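Local coordinates for protein UDP-glucose 4-epimerase (Campylobacter jejuni subsp. jejuni serotype O:2, PDB 7K3P) that interconverts UDP-glucose and UDP-galactose, and probably their N-acetylated counterparts, by inverting the sugar at C4 with bound NAD, at residues L73-V79 / V116-L121; A95-E99 / K109-N114; F135-T141 / K166-E170. The protein carries 2 engineered substitutions. All coordinates share one frame; numbering follows the deposited sequence.

Contact 1 of 3, residues L73-V79 / V116-L121. With NAD (nicotinamide-adenine-dinucleotide), chain C.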
loop_
_atom_site.group_PDB
_atom_site.type_symbol
_atom_site.label_atom_id
_atom_site.label_comp_id
_atom_site.label_asym_id
_atom_site.label_seq_id
_atom_site.Cartn_x
_atom_site.Cartn_y
_atom_site.Cartn_z
ATOM N N LEU A 73 10.242 -7.551 13.473
ATOM C CA LEU A 73 9.392 -7.954 12.353
ATOM C C LEU A 73 10.066 -7.757 10.991
ATOM O O LEU A 73 9.603 -8.313 9.996
ATOM C CB LEU A 73 8.062 -7.180 12.389
ATOM C CG LEU A 73 7.131 -7.527 13.555
ATOM C CD1 LEU A 73 5.959 -6.540 13.626
ATOM C CD2 LEU A 73 6.625 -8.975 13.401
ATOM N N SER A 74 11.130 -6.953 10.929
ATOM C CA SER A 74 11.831 -6.763 9.643
ATOM C C SER A 74 12.732 -7.954 9.279
ATOM O O SER A 74 13.181 -8.072 8.135
ATOM C CB SER A 74 12.647 -5.467 9.637
ATOM O OG SER A 74 13.688 -5.549 10.589
ATOM N N ASP A 75 12.995 -8.835 10.241
ATOM C CA ASP A 75 13.730 -10.082 9.957
ATOM C C ASP A 75 12.698 -11.110 9.514
ATOM O O ASP A 75 12.138 -11.845 10.358
ATOM C CB ASP A 75 14.490 -10.548 11.218
ATOM C CG ASP A 75 14.986 -11.997 11.128
ATOM O OD1 ASP A 75 15.025 -12.558 10.014
ATOM O OD2 ASP A 75 15.311 -12.592 12.189
ATOM N N PHE A 76 12.437 -11.176 8.205
ATOM C CA PHE A 76 11.310 -11.969 7.710
ATOM C C PHE A 76 11.491 -13.462 7.983
ATOM O O PHE A 76 10.517 -14.169 8.263
ATOM C CB PHE A 76 11.040 -11.748 6.215
ATOM C CG PHE A 76 10.553 -10.356 5.862
ATOM C CD1 PHE A 76 10.225 -9.435 6.851
ATOM C CD2 PHE A 76 10.436 -9.976 4.518
ATOM C CE1 PHE A 76 9.787 -8.134 6.512
ATOM C CE2 PHE A 76 9.994 -8.685 4.170
ATOM C CZ PHE A 76 9.674 -7.769 5.172
ATOM N N GLN A 77 12.723 -13.947 7.874
ATOM C CA GLN A 77 12.990 -15.371 8.076
ATOM C C GLN A 77 12.730 -15.741 9.529
ATOM O O GLN A 77 12.167 -16.788 9.814
ATOM C CB GLN A 77 14.442 -15.719 7.720
ATOM C CG GLN A 77 14.773 -17.208 7.907
ATOM C CD GLN A 77 14.016 -18.097 6.926
ATOM O OE1 GLN A 77 13.742 -17.696 5.796
ATOM N NE2 GLN A 77 13.677 -19.318 7.359
ATOM N N GLY A 78 13.164 -14.879 10.441
ATOM C CA GLY A 78 12.980 -15.094 11.862
ATOM C C GLY A 78 11.500 -15.142 12.218
ATOM O O GLY A 78 11.084 -15.906 13.097
ATOM N N VAL A 79 10.706 -14.327 11.531
ATOM C CA VAL A 79 9.261 -14.321 11.741
ATOM C C VAL A 79 8.655 -15.615 11.236
ATOM O O VAL A 79 7.883 -16.264 11.932
ATOM C CB VAL A 79 8.591 -13.113 11.030
ATOM C CG1 VAL A 79 7.059 -13.286 10.964
ATOM C CG2 VAL A 79 8.965 -11.813 11.737
ATOM N N VAL A 116 5.290 -2.693 5.068
ATOM C CA VAL A 116 6.146 -3.800 4.646
ATOM C C VAL A 116 6.181 -4.920 5.687
ATOM O O VAL A 116 5.971 -6.081 5.353
ATOM C CB VAL A 116 7.573 -3.319 4.302
ATOM C CG1 VAL A 116 8.543 -4.495 4.237
ATOM C CG2 VAL A 116 7.565 -2.571 2.972
ATOM N N ASN A 117 6.459 -4.577 6.938
ATOM C CA ASN A 117 6.534 -5.590 7.986
ATOM C C ASN A 117 5.198 -6.290 8.147
ATOM O O ASN A 117 5.135 -7.504 8.382
ATOM C CB ASN A 117 6.970 -4.975 9.323
ATOM C CG ASN A 117 8.456 -4.679 9.358
ATOM O OD1 ASN A 117 9.174 -5.122 8.483
ATOM N ND2 ASN A 117 8.915 -3.926 10.360
ATOM N N THR A 118 4.126 -5.518 8.019
ATOM C CA THR A 118 2.789 -6.093 8.164
ATOM C C THR A 118 2.488 -7.035 7.017
ATOM O O THR A 118 1.864 -8.078 7.205
ATOM C CB THR A 118 1.704 -4.994 8.306
ATOM O OG1 THR A 118 1.948 -4.266 9.515
ATOM C CG2 THR A 118 0.309 -5.626 8.383
ATOM N N THR A 119 2.951 -6.689 5.817
ATOM C CA THR A 119 2.706 -7.547 4.664
ATOM C C THR A 119 3.383 -8.913 4.835
ATOM O O THR A 119 2.774 -9.966 4.591
ATOM C CB THR A 119 3.164 -6.884 3.347
ATOM O OG1 THR A 119 2.476 -5.640 3.197
ATOM C CG2 THR A 119 2.866 -7.776 2.159
ATOM N N ASN A 120 4.646 -8.916 5.237
ATOM C CA ASN A 120 5.297 -10.200 5.473
ATOM C C ASN A 120 4.569 -10.991 6.567
ATOM O O ASN A 120 4.413 -12.208 6.473
ATOM C CB ASN A 120 6.747 -10.015 5.881
ATOM C CG ASN A 120 7.379 -11.331 6.279
ATOM O OD1 ASN A 120 7.583 -12.196 5.430
ATOM N ND2 ASN A 120 7.643 -11.508 7.574
ATOM N N LEU A 121 4.144 -10.288 7.614
ATOM C CA LEU A 121 3.422 -10.909 8.723
ATOM C C LEU A 121 2.166 -11.611 8.224
ATOM O O LEU A 121 1.881 -12.746 8.609
ATOM C CB LEU A 121 3.079 -9.850 9.769
ATOM C CG LEU A 121 2.724 -10.260 11.191
ATOM C CD1 LEU A 121 3.745 -11.220 11.777
ATOM C CD2 LEU A 121 2.626 -9.005 12.064
HETATM P PA NAD C . 3.791 1.859 20.929
HETATM O O1A NAD C . 4.995 2.499 20.282
HETATM O O2A NAD C . 3.815 2.058 22.418
HETATM O O5B NAD C . 3.772 0.302 20.670
HETATM C C5B NAD C . 4.445 -0.186 19.545
HETATM C C4B NAD C . 5.226 -1.382 19.922
HETATM O O4B NAD C . 5.628 -2.115 18.800
HETATM C C3B NAD C . 6.512 -0.987 20.714
HETATM O O3B NAD C . 6.719 -1.649 22.019
HETATM C C2B NAD C . 7.635 -1.156 19.663
HETATM O O2B NAD C . 8.846 -1.466 20.209
HETATM C C1B NAD C . 7.049 -2.268 18.853
HETATM N N9A NAD C . 7.630 -2.349 17.503
HETATM C C8A NAD C . 7.688 -1.359 16.588
HETATM N N7A NAD C . 8.307 -1.786 15.477
HETATM C C5A NAD C . 8.665 -3.066 15.638
HETATM C C6A NAD C . 9.332 -4.010 14.840
HETATM N N6A NAD C . 9.769 -3.650 13.512
HETATM N N1A NAD C . 9.535 -5.259 15.304
HETATM C C2A NAD C . 9.138 -5.633 16.533
HETATM N N3A NAD C . 8.498 -4.735 17.353
HETATM C C4A NAD C . 8.248 -3.461 16.933
HETATM O O3 NAD C . 2.492 2.503 20.277
HETATM P PN NAD C . 1.036 2.310 20.852
HETATM O O1N NAD C . 1.015 1.210 21.897
HETATM O O2N NAD C . 0.610 3.615 21.454
HETATM O O5D NAD C . 0.089 1.934 19.643
HETATM C C5D NAD C . 0.096 0.603 19.181
HETATM C C4D NAD C . -0.730 0.451 17.915
HETATM O O4D NAD C . -1.987 1.078 18.044
HETATM C C3D NAD C . -0.038 0.941 16.648
HETATM O O3D NAD C . -0.324 0.092 15.610
HETATM C C2D NAD C . -0.670 2.229 16.329
HETATM O O2D NAD C . -0.627 2.565 14.992
HETATM C C1D NAD C . -2.096 2.009 16.900
HETATM N N1N NAD C . -2.852 3.294 17.266
HETATM C C2N NAD C . -2.362 3.989 18.355
HETATM C C3N NAD C . -2.998 5.162 18.751
HETATM C C7N NAD C . -2.474 5.930 19.937
HETATM O O7N NAD C . -1.483 5.566 20.552
HETATM N N7N NAD C . -3.152 7.117 20.337
HETATM C C4N NAD C . -4.109 5.606 18.060
HETATM C C5N NAD C . -4.588 4.904 16.976
HETATM C C6N NAD C . -3.957 3.724 16.561
HETATM O O HOH W 1 7.118 -9.375 9.314
#
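The loop that leads into helix 76-86 passes closest to helix 107-127 at Ser74 and Asn117, whose CA atoms are 5.7 Å apart, and the backbones then diverge to 7.4 Å between the CA atoms of Val79 and Leu121. Phe76 and Asn120 form the centre: CB of Asn120 sits over the ring as a CH-pi contact, 3.5 Å from the centroid and close to the normal. The amide beyond it lies nearly parallel to the ring, the planes 10° apart. With CG anti to the backbone N (chi1 173°), Asn120 can lay this flat group along the Phe76 side chain. The ring edge meets Val116 CG1 through CZ at 3.6 Å and, in plane, Asn117 OD1. In this Rossmann-type domain the loop follows strand 67-69, and its Leu73 reads the adenine of NAD: the backbone N donates to N1A over 3.0 Å, almost straight at 174°. A water replaces direct hydrogen bonds between the segments, donating to Leu73 O and Asn117 O and accepting from Asn120 ND2 at 2.8 Å. Elsewhere in the interface, Leu121 CD1 touches Leu73 CD2 and Val79 CG1, an apolar cluster that packs against Ile91 and His93 of strand 90-93. Asp75 N-caps helix 76-86 by accepting from Gly78 N through OD1, while Met112 of the second subunit packs on both Phe76 and Asn120.

Contact 2 of 3, residues A95-E99 / K109-N114. With NAD (nicotinamide-adenine-dinucleotide), chain C.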
loop_
_atom_site.group_PDB
_atom_site.type_symbol
_atom_site.label_atom_id
_atom_site.label_comp_id
_atom_site.label_asym_id
_atom_site.label_seq_id
_atom_site.Cartn_x
_atom_site.Cartn_y
_atom_site.Cartn_z
ATOM N N ALA A 95 2.386 -3.713 16.655
ATOM C CA ALA A 95 3.703 -3.177 16.284
ATOM C C ALA A 95 3.614 -2.256 15.067
ATOM O O ALA A 95 3.087 -2.635 14.016
ATOM C CB ALA A 95 4.701 -4.316 16.020
ATOM N N ALA A 96 4.134 -1.042 15.219
ATOM C CA ALA A 96 4.136 -0.063 14.145
ATOM C C ALA A 96 4.879 1.177 14.615
ATOM O O ALA A 96 5.176 1.300 15.803
ATOM C CB ALA A 96 2.693 0.306 13.772
ATOM N N SER A 97 5.155 2.091 13.679
ATOM C CA SER A 97 5.534 3.462 14.013
ATOM C C SER A 97 4.251 4.288 13.947
ATOM O O SER A 97 3.412 4.041 13.075
ATOM C CB SER A 97 6.563 3.993 13.010
ATOM O OG SER A 97 7.705 3.168 12.989
ATOM N N ILE A 98 4.081 5.259 14.847
ATOM C CA ILE A 98 2.739 5.812 15.071
ATOM C C ILE A 98 2.591 7.344 15.039
ATOM O O ILE A 98 1.527 7.852 15.381
ATOM C CB ILE A 98 2.165 5.326 16.422
ATOM C CG1 ILE A 98 2.833 6.089 17.579
ATOM C CG2 ILE A 98 2.323 3.797 16.553
ATOM C CD1 ILE A 98 2.286 5.767 18.973
ATOM N N GLU A 99 3.634 8.068 14.639
ATOM C CA GLU A 99 3.624 9.537 14.712
ATOM C C GLU A 99 3.435 10.193 13.341
ATOM O O GLU A 99 4.353 10.182 12.501
ATOM C CB GLU A 99 4.923 10.055 15.351
ATOM C CG GLU A 99 5.354 9.270 16.590
ATOM C CD GLU A 99 5.774 10.150 17.751
ATOM O OE1 GLU A 99 5.293 11.300 17.843
ATOM O OE2 GLU A 99 6.587 9.688 18.580
ATOM N N LYS A 109 10.297 5.262 6.445
ATOM C CA LYS A 109 10.311 4.558 7.730
ATOM C C LYS A 109 8.923 3.987 8.045
ATOM O O LYS A 109 8.789 2.882 8.591
ATOM C CB LYS A 109 10.762 5.505 8.852
ATOM C CG LYS A 109 10.516 4.984 10.260
ATOM C CD LYS A 109 11.098 5.929 11.331
ATOM C CE LYS A 109 10.909 5.352 12.729
ATOM N NZ LYS A 109 11.503 6.200 13.817
ATOM N N TYR A 110 7.891 4.744 7.694
ATOM C CA TYR A 110 6.515 4.322 7.956
ATOM C C TYR A 110 6.071 3.206 7.009
ATOM O O TYR A 110 5.543 2.187 7.449
ATOM C CB TYR A 110 5.570 5.538 7.995
ATOM C CG TYR A 110 5.711 6.190 9.346
ATOM C CD1 TYR A 110 6.888 6.846 9.700
ATOM C CD2 TYR A 110 4.718 6.060 10.307
ATOM C CE1 TYR A 110 7.051 7.387 10.965
ATOM C CE2 TYR A 110 4.870 6.602 11.561
ATOM C CZ TYR A 110 6.035 7.262 11.886
ATOM O OH TYR A 110 6.179 7.784 13.148
ATOM N N TYR A 111 6.335 3.363 5.719
ATOM C CA TYR A 111 6.036 2.290 4.788
ATOM C C TYR A 111 6.817 0.999 5.065
ATOM O O TYR A 111 6.299 -0.092 4.817
ATOM C CB TYR A 111 6.233 2.749 3.342
ATOM C CG TYR A 111 5.194 3.762 2.907
ATOM C CD1 TYR A 111 3.839 3.413 2.838
ATOM C CD2 TYR A 111 5.559 5.062 2.572
ATOM C CE1 TYR A 111 2.873 4.339 2.440
ATOM C CE2 TYR A 111 4.595 6.011 2.169
ATOM C CZ TYR A 111 3.264 5.640 2.112
ATOM O OH TYR A 111 2.322 6.553 1.713
ATOM N N MET A 112 8.055 1.119 5.552
ATOM C CA MET A 112 8.856 -0.057 5.899
ATOM C C MET A 112 8.362 -0.706 7.192
ATOM O O MET A 112 8.095 -1.898 7.219
ATOM C CB MET A 112 10.348 0.291 6.033
ATOM C CG MET A 112 11.016 0.637 4.704
ATOM S SD MET A 112 11.029 -0.709 3.495
ATOM C CE MET A 112 12.254 -1.803 4.213
ATOM N N ASN A 113 8.243 0.073 8.259
ATOM C CA ASN A 113 7.962 -0.523 9.557
ATOM C C ASN A 113 6.490 -0.906 9.713
ATOM O O ASN A 113 6.145 -1.850 10.429
ATOM C CB ASN A 113 8.399 0.395 10.696
ATOM C CG ASN A 113 8.575 -0.364 12.008
ATOM O OD1 ASN A 113 9.159 -1.456 12.034
ATOM N ND2 ASN A 113 8.059 0.199 13.097
ATOM N N ASN A 114 5.624 -0.188 9.014
ATOM C CA ASN A 114 4.205 -0.510 9.052
ATOM C C ASN A 114 3.791 -1.424 7.895
ATOM O O ASN A 114 3.630 -2.625 8.083
ATOM C CB ASN A 114 3.384 0.783 9.105
ATOM C CG ASN A 114 3.670 1.593 10.356
ATOM O OD1 ASN A 114 4.420 1.156 11.239
ATOM N ND2 ASN A 114 3.065 2.775 10.453
HETATM P PA NAD C . 3.791 1.859 20.929
HETATM O O1A NAD C . 4.995 2.499 20.282
HETATM O O2A NAD C . 3.815 2.058 22.418
HETATM O O5B NAD C . 3.772 0.302 20.670
HETATM C C5B NAD C . 4.445 -0.186 19.545
HETATM C C4B NAD C . 5.226 -1.382 19.922
HETATM O O4B NAD C . 5.628 -2.115 18.800
HETATM C C3B NAD C . 6.512 -0.987 20.714
HETATM O O3B NAD C . 6.719 -1.649 22.019
HETATM C C2B NAD C . 7.635 -1.156 19.663
HETATM O O2B NAD C . 8.846 -1.466 20.209
HETATM C C1B NAD C . 7.049 -2.268 18.853
HETATM N N9A NAD C . 7.630 -2.349 17.503
HETATM C C8A NAD C . 7.688 -1.359 16.588
HETATM N N7A NAD C . 8.307 -1.786 15.477
HETATM C C5A NAD C . 8.665 -3.066 15.638
HETATM C C6A NAD C . 9.332 -4.010 14.840
HETATM N N6A NAD C . 9.769 -3.650 13.512
HETATM N N1A NAD C . 9.535 -5.259 15.304
HETATM C C2A NAD C . 9.138 -5.633 16.533
HETATM N N3A NAD C . 8.498 -4.735 17.353
HETATM C C4A NAD C . 8.248 -3.461 16.933
HETATM O O3 NAD C . 2.492 2.503 20.277
HETATM P PN NAD C . 1.036 2.310 20.852
HETATM O O1N NAD C . 1.015 1.210 21.897
HETATM O O2N NAD C . 0.610 3.615 21.454
HETATM O O5D NAD C . 0.089 1.934 19.643
HETATM C C5D NAD C . 0.096 0.603 19.181
HETATM C C4D NAD C . -0.730 0.451 17.915
HETATM O O4D NAD C . -1.987 1.078 18.044
HETATM C C3D NAD C . -0.038 0.941 16.648
HETATM O O3D NAD C . -0.324 0.092 15.610
HETATM C C2D NAD C . -0.670 2.229 16.329
HETATM O O2D NAD C . -0.627 2.565 14.992
HETATM C C1D NAD C . -2.096 2.009 16.900
HETATM N N1N NAD C . -2.852 3.294 17.266
HETATM C C2N NAD C . -2.362 3.989 18.355
HETATM C C3N NAD C . -2.998 5.162 18.751
HETATM C C7N NAD C . -2.474 5.930 19.937
HETATM O O7N NAD C . -1.483 5.566 20.552
HETATM N N7N NAD C . -3.152 7.117 20.337
HETATM C C4N NAD C . -4.109 5.606 18.060
HETATM C C5N NAD C . -4.588 4.904 16.976
HETATM C C6N NAD C . -3.957 3.724 16.561
HETATM O O HOH W 2 3.713 -2.915 11.407
#
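Ser97 faces three side chains of helix 107-127, each turned to it differently. Asn114 presents its amide to the Ser97 backbone as a two-bond pair: OD1 accepts from Ser97 N at 2.7 Å, and ND2 donates to Ser97 O at 2.9 Å. Both acceptors are met in the carbonyl plane on a lone pair, and Ser97 O lies only 7° out of the Asn114 amide plane, so the amide is held flat and its flip state is fixed. Tyr110 instead offers a ring face: Ser97 CB stands 3.4 Å above the plane, offset toward the rim, in a CH-pi contact. The phenol oxygen at the far end of that ring accepts from Glu99 N at 3.0 Å and has a second partner in Glu102. Asn113 reaches out between the loop and the cofactor. Its chi1 of -160° sets CG anti to the backbone N, carrying the amide off the helix to the adenine, where OD1 accepts from N6A of NAD at 2.7 Å and ND2 donates to N7A at 3.1 Å. The same ND2 donates to Ser97 OG, which is tilted 21° from the amide plane. On the other side of the loop, Ile98 CG2 packs on the nicotinamide ribose at C2D, 3.4 Å away. The chemistry implies recognition of the adenine by its N6A-N7A edge: an amide that accepts from the amino group and donates to the ring nitrogen matches adenine. That pair sets which way round the amide lies, and Ser97 OG, accepting from ND2 in the second shell, probably steadies it.

Contact 3 of 3, residues F135-T141 / K166-E170. With NAD (nicotinamide-adenine-dinucleotide), chain C.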
loop_
_atom_site.group_PDB
_atom_site.type_symbol
_atom_site.label_atom_id
_atom_site.label_comp_id
_atom_site.label_asym_id
_atom_site.label_seq_id
_atom_site.Cartn_x
_atom_site.Cartn_y
_atom_site.Cartn_z
ATOM N N PHE A 135 -5.979 -6.405 13.717
ATOM C CA PHE A 135 -5.063 -5.339 13.281
ATOM C C PHE A 135 -5.434 -3.993 13.892
ATOM O O PHE A 135 -6.564 -3.507 13.715
ATOM C CB PHE A 135 -5.075 -5.247 11.757
ATOM C CG PHE A 135 -4.162 -4.181 11.195
ATOM C CD1 PHE A 135 -2.846 -4.068 11.634
ATOM C CD2 PHE A 135 -4.613 -3.322 10.192
ATOM C CE1 PHE A 135 -1.993 -3.082 11.103
ATOM C CE2 PHE A 135 -3.775 -2.344 9.647
ATOM C CZ PHE A 135 -2.457 -2.229 10.104
ATOM N N SER A 136 -4.491 -3.399 14.623
ATOM C CA SER A 136 -4.646 -2.042 15.110
ATOM C C SER A 136 -4.425 -1.073 13.952
ATOM O O SER A 136 -3.269 -0.767 13.605
ATOM C CB SER A 136 -3.623 -1.737 16.197
ATOM O OG SER A 136 -3.690 -2.681 17.233
ATOM N N SER A 137 -5.519 -0.604 13.349
ATOM C CA SER A 137 -5.418 0.430 12.324
ATOM C C SER A 137 -5.612 1.772 13.031
ATOM O O SER A 137 -5.238 1.912 14.188
ATOM C CB SER A 137 -6.468 0.212 11.248
ATOM O OG SER A 137 -6.298 1.129 10.188
ATOM N N THR A 138 -6.215 2.748 12.359
ATOM C CA THR A 138 -6.289 4.095 12.932
ATOM C C THR A 138 -7.371 4.928 12.263
ATOM O O THR A 138 -7.705 4.696 11.108
ATOM C CB THR A 138 -4.946 4.865 12.762
ATOM O OG1 THR A 138 -5.125 6.250 13.117
ATOM C CG2 THR A 138 -4.464 4.801 11.298
ATOM N N ALA A 139 -7.899 5.916 12.982
ATOM C CA ALA A 139 -8.844 6.854 12.360
ATOM C C ALA A 139 -8.163 7.721 11.292
ATOM O O ALA A 139 -8.831 8.294 10.436
ATOM C CB ALA A 139 -9.530 7.735 13.419
ATOM N N ALA A 140 -6.834 7.811 11.331
ATOM C CA ALA A 140 -6.097 8.516 10.270
ATOM C C ALA A 140 -6.427 7.971 8.874
ATOM O O ALA A 140 -6.215 8.654 7.860
ATOM C CB ALA A 140 -4.557 8.481 10.534
ATOM N N THR A 141 -6.947 6.744 8.801
ATOM C CA THR A 141 -7.342 6.216 7.503
ATOM C C THR A 141 -8.489 7.020 6.890
ATOM O O THR A 141 -8.666 7.007 5.674
ATOM C CB THR A 141 -7.740 4.736 7.546
ATOM O OG1 THR A 141 -8.791 4.543 8.512
ATOM C CG2 THR A 141 -6.520 3.866 7.888
ATOM N N LYS A 166 -1.101 2.552 7.025
ATOM C CA LYS A 166 -2.066 1.704 7.718
ATOM C C LYS A 166 -3.175 1.230 6.784
ATOM O O LYS A 166 -3.569 0.062 6.820
ATOM C CB LYS A 166 -2.632 2.449 8.931
ATOM C CG LYS A 166 -1.627 2.576 10.081
ATOM C CD LYS A 166 -1.404 1.208 10.757
ATOM C CE LYS A 166 -0.798 1.381 12.128
ATOM N NZ LYS A 166 -0.666 0.062 12.822
ATOM N N LEU A 167 -3.665 2.126 5.931
ATOM C CA LEU A 167 -4.711 1.782 4.964
ATOM C C LEU A 167 -4.224 0.717 3.985
ATOM O O LEU A 167 -4.973 -0.187 3.602
ATOM C CB LEU A 167 -5.107 3.027 4.163
ATOM C CG LEU A 167 -6.122 2.768 3.044
ATOM C CD1 LEU A 167 -7.368 2.102 3.626
ATOM C CD2 LEU A 167 -6.480 4.082 2.326
ATOM N N MET A 168 -2.972 0.841 3.551
ATOM C CA MET A 168 -2.396 -0.175 2.691
ATOM C C MET A 168 -2.432 -1.554 3.356
ATOM O O MET A 168 -2.770 -2.547 2.706
ATOM C CB MET A 168 -0.969 0.201 2.312
ATOM C CG MET A 168 -0.881 1.387 1.337
ATOM S SD MET A 168 0.851 1.736 0.954
ATOM C CE MET A 168 0.653 3.225 -0.033
ATOM N N SER A 169 -2.090 -1.625 4.641
ATOM C CA SER A 169 -2.157 -2.917 5.340
ATOM C C SER A 169 -3.595 -3.428 5.443
ATOM O O SER A 169 -3.831 -4.631 5.306
ATOM C CB SER A 169 -1.485 -2.882 6.716
ATOM O OG SER A 169 -0.078 -2.804 6.579
ATOM N N GLU A 170 -4.553 -2.523 5.660
ATOM C CA GLU A 170 -5.971 -2.915 5.652
ATOM C C GLU A 170 -6.331 -3.575 4.334
ATOM O O GLU A 170 -7.053 -4.575 4.306
ATOM C CB GLU A 170 -6.898 -1.703 5.848
ATOM C CG GLU A 170 -6.942 -1.137 7.255
ATOM C CD GLU A 170 -8.170 -0.230 7.481
ATOM O OE1 GLU A 170 -9.170 -0.402 6.753
ATOM O OE2 GLU A 170 -8.135 0.633 8.386
HETATM P PA NAD C . 3.791 1.859 20.929
HETATM O O1A NAD C . 4.995 2.499 20.282
HETATM O O2A NAD C . 3.815 2.058 22.418
HETATM O O5B NAD C . 3.772 0.302 20.670
HETATM C C5B NAD C . 4.445 -0.186 19.545
HETATM C C4B NAD C . 5.226 -1.382 19.922
HETATM O O4B NAD C . 5.628 -2.115 18.800
HETATM C C3B NAD C . 6.512 -0.987 20.714
HETATM O O3B NAD C . 6.719 -1.649 22.019
HETATM C C2B NAD C . 7.635 -1.156 19.663
HETATM O O2B NAD C . 8.846 -1.466 20.209
HETATM C C1B NAD C . 7.049 -2.268 18.853
HETATM N N9A NAD C . 7.630 -2.349 17.503
HETATM C C8A NAD C . 7.688 -1.359 16.588
HETATM N N7A NAD C . 8.307 -1.786 15.477
HETATM C C5A NAD C . 8.665 -3.066 15.638
HETATM C C6A NAD C . 9.332 -4.010 14.840
HETATM N N6A NAD C . 9.769 -3.650 13.512
HETATM N N1A NAD C . 9.535 -5.259 15.304
HETATM C C2A NAD C . 9.138 -5.633 16.533
HETATM N N3A NAD C . 8.498 -4.735 17.353
HETATM C C4A NAD C . 8.248 -3.461 16.933
HETATM O O3 NAD C . 2.492 2.503 20.277
HETATM P PN NAD C . 1.036 2.310 20.852
HETATM O O1N NAD C . 1.015 1.210 21.897
HETATM O O2N NAD C . 0.610 3.615 21.454
HETATM O O5D NAD C . 0.089 1.934 19.643
HETATM C C5D NAD C . 0.096 0.603 19.181
HETATM C C4D NAD C . -0.730 0.451 17.915
HETATM O O4D NAD C . -1.987 1.078 18.044
HETATM C C3D NAD C . -0.038 0.941 16.648
HETATM O O3D NAD C . -0.324 0.092 15.610
HETATM C C2D NAD C . -0.670 2.229 16.329
HETATM O O2D NAD C . -0.627 2.565 14.992
HETATM C C1D NAD C . -2.096 2.009 16.900
HETATM N N1N NAD C . -2.852 3.294 17.266
HETATM C C2N NAD C . -2.362 3.989 18.355
HETATM C C3N NAD C . -2.998 5.162 18.751
HETATM C C7N NAD C . -2.474 5.930 19.937
HETATM O O7N NAD C . -1.483 5.566 20.552
HETATM N N7N NAD C . -3.152 7.117 20.337
HETATM C C4N NAD C . -4.109 5.606 18.060
HETATM C C5N NAD C . -4.588 4.904 16.976
HETATM C C6N NAD C . -3.957 3.724 16.561
#
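Two side-chain hydrogen bonds join the end of strand 132-136 and the turn after it to helix 161-179. Lys166 NZ donates to Ser136 O at 2.8 Å, nearly along the C=O axis (177°), and also to O3D of the nicotinamide ribose at 2.8 Å. Ser137 OG donates to Glu170 OE2 at 2.6 Å, using the anti lone pair of that oxygen; OE1 of the same carboxylate forms salt bridges with Arg174 and Arg189, which probably favour its charged form. Within the turn, Thr138 OG1 accepts from Ala140 N in an ST turn, and Thr138 O accepts from both N and OG1 of Thr141.

Apolar contacts flank these bonds. The Phe135 ring approaches Lys166 CD through CZ at 3.7 Å and meets Ser169 CB at 3.6 Å, while Thr138 CG2 rests against CB and CG of the lysine. A bend at chi2 (-71°) followed by an extended end takes the lysine past them to the ribose. With Tyr162, also bonded to NAD, Lys166 fits the YxxxK pair of short-chain dehydrogenases. Strand 184-189 pairs with strand 132-136 through Phe135, the pairing running on to Ser137 just past the strand end, and helix 107-127 lies against helix 161-179.

All three contacts touch the same NAD, at overlapping points along it. Contact 1 and contact 2, with centres about 12 Å apart, share helix 107-127 and meet the adenine; Leu73 CD1 also packs on Ala95 CB at 3.5 Å. Contact 2 continues to the nicotinamide ribose, where contact 3, its centre about 11 Å from that of contact 2 and about 17 Å from that of contact 1, joins it through Lys166. There Ala96 CB lies 3.5 Å from Lys166 NZ, and the two contacts meet again where Tyr111 CE1 touches Met168 CE at 3.5 Å. Thr118 CB and Ser169 OG, 3.3 Å apart, join contacts 1 and 3. Helix 107-127 thus connects the adenine end of the pocket to the helix bearing the lysine.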